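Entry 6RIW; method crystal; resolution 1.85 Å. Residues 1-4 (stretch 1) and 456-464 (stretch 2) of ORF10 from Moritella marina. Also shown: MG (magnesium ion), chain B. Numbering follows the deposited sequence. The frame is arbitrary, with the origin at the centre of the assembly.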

# COMPACT_ATOMS: atom_id res chain seq x y z
N MET A 1 -3.50 27.04 7.25
CA MET A 1 -2.43 27.41 6.32
C MET A 1 -3.00 27.85 4.97
O MET A 1 -4.22 27.87 4.78
CB MET A 1 -1.44 26.23 6.16
CG MET A 1 -0.62 26.03 7.45
SD MET A 1 0.53 24.63 7.44
CE MET A 1 -0.41 23.48 8.43
N GLU A 2 -2.12 28.24 4.04
CA GLU A 2 -2.56 28.91 2.82
C GLU A 2 -3.55 28.08 2.01
O GLU A 2 -3.42 26.86 1.89
CB GLU A 2 -1.34 29.24 1.96
CG GLU A 2 -1.68 30.01 0.72
CD GLU A 2 -0.48 30.29 -0.14
OE1 GLU A 2 0.63 29.86 0.25
OE2 GLU A 2 -0.65 30.93 -1.20
N ASN A 3 -4.54 28.76 1.43
CA ASN A 3 -5.41 28.19 0.41
C ASN A 3 -4.62 27.40 -0.63
O ASN A 3 -3.63 27.89 -1.18
CB ASN A 3 -6.17 29.30 -0.32
CG ASN A 3 -7.32 29.86 0.50
OD1 ASN A 3 -7.74 29.27 1.51
ND2 ASN A 3 -7.85 30.99 0.06
N ILE A 4 -5.09 26.19 -0.93
CA ILE A 4 -4.55 25.37 -2.01
C ILE A 4 -5.56 25.39 -3.16
O ILE A 4 -6.76 25.16 -2.94
CB ILE A 4 -4.27 23.93 -1.55
CG1 ILE A 4 -3.24 23.94 -0.40
CG2 ILE A 4 -3.78 23.09 -2.73
CD1 ILE A 4 -1.88 24.56 -0.79
N LEU A 456 -6.79 36.49 -2.85
CA LEU A 456 -5.84 35.90 -1.92
C LEU A 456 -6.17 36.28 -0.49
O LEU A 456 -6.71 37.36 -0.23
CB LEU A 456 -4.41 36.33 -2.25
CG LEU A 456 -3.93 35.98 -3.66
CD1 LEU A 456 -2.45 36.30 -3.81
CD2 LEU A 456 -4.19 34.51 -3.96
N GLU A 457 -5.83 35.39 0.44
CA GLU A 457 -5.96 35.70 1.86
C GLU A 457 -4.90 36.71 2.26
O GLU A 457 -3.75 36.66 1.80
CB GLU A 457 -5.79 34.45 2.73
CG GLU A 457 -6.65 33.26 2.36
CD GLU A 457 -5.99 31.94 2.76
OE1 GLU A 457 -5.02 31.50 2.08
OE2 GLU A 457 -6.43 31.38 3.80
N THR A 458 -5.28 37.63 3.15
CA THR A 458 -4.29 38.58 3.63
C THR A 458 -3.45 37.98 4.74
O THR A 458 -2.26 38.29 4.86
CB THR A 458 -4.99 39.87 4.09
OG1 THR A 458 -4.01 40.80 4.55
CG2 THR A 458 -5.99 39.57 5.21
N ASN A 459 -4.04 37.08 5.53
CA ASN A 459 -3.33 36.44 6.63
C ASN A 459 -3.65 34.96 6.62
O ASN A 459 -4.82 34.57 6.55
CB ASN A 459 -3.71 37.06 7.97
CG ASN A 459 -2.63 36.89 9.02
OD1 ASN A 459 -2.62 37.60 10.03
ND2 ASN A 459 -1.72 35.94 8.79
N PHE A 460 -2.61 34.13 6.67
CA PHE A 460 -2.79 32.70 6.87
C PHE A 460 -1.63 32.20 7.73
O PHE A 460 -0.57 32.82 7.79
CB PHE A 460 -2.86 31.93 5.55
CG PHE A 460 -1.81 32.33 4.54
CD1 PHE A 460 -0.52 31.84 4.63
CD2 PHE A 460 -2.13 33.19 3.49
CE1 PHE A 460 0.44 32.18 3.70
CE2 PHE A 460 -1.17 33.54 2.55
CZ PHE A 460 0.12 33.03 2.66
N SER A 461 -1.86 31.08 8.41
CA SER A 461 -0.80 30.52 9.23
C SER A 461 0.23 29.82 8.33
O SER A 461 -0.03 29.50 7.17
CB SER A 461 -1.37 29.54 10.25
OG SER A 461 -2.31 28.68 9.64
N VAL A 462 1.43 29.61 8.89
CA VAL A 462 2.51 28.95 8.16
C VAL A 462 2.92 27.69 8.90
O VAL A 462 2.65 27.51 10.10
CB VAL A 462 3.73 29.86 7.93
CG1 VAL A 462 3.35 31.06 7.06
CG2 VAL A 462 4.31 30.31 9.26
N ALA A 463 3.58 26.79 8.17
CA ALA A 463 4.09 25.58 8.79
C ALA A 463 5.20 25.92 9.78
O ALA A 463 5.92 26.91 9.63
CB ALA A 463 4.62 24.62 7.72
N LYS A 464 5.34 25.08 10.81
CA LYS A 464 6.44 25.23 11.74
C LYS A 464 7.76 24.94 11.03
O LYS A 464 7.80 24.11 10.10
CB LYS A 464 6.29 24.28 12.93
CG LYS A 464 4.97 24.39 13.64
CD LYS A 464 5.08 23.89 15.05
CE LYS A 464 4.80 22.41 15.14
NZ LYS A 464 3.50 22.08 14.51
MG MG B . -6.27 26.74 4.69
O HOH W 1 -4.61 29.61 7.88
O HOH W 2 0.64 28.38 4.68
O HOH W 3 -5.59 25.40 2.81

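The chain's first residues lie against a loop more than 450 residues further along. Together the two stretches bury 357 Å². Stretch 2 has no regular helix or strand, and the backbones come closest where Met1 CA lies 4.6 Å from Ser461 CA.

Leu456 stays out of contact. Glu457 makes a direct hydrogen bond across the stretches. Its CA-to-CB bond points toward stretch 1, and OE1 accepts from the backbone amide of Asn3, N to OE1 2.9 Å. The N-H...O angle of 175° is almost straight. Thr458 and Asn459 are out of reach.

Phe460 also points toward stretch 1. Glu2 CB sits over one face of its ring, 3.8 Å from Phe460 CD1. This is a CH-pi contact, in which an aliphatic carbon of an acidic residue meets the aromatic face.

At Ser461 water joins the backbones. Water 1 accepts from Met1 N and Ser461 N. Water 2 accepts from Glu2 N and donates to Ser461 O, bridging two groups that are too far apart to bond directly. Met1 CA also approaches Ser461 O at 3.3 Å in a CA-H...O contact.

Val462 points away. Ala463 gives a small apolar contact, with Met1 SD 4.1 Å from Ala463 CB. Met1 O binds the magnesium ion at 2.3 Å.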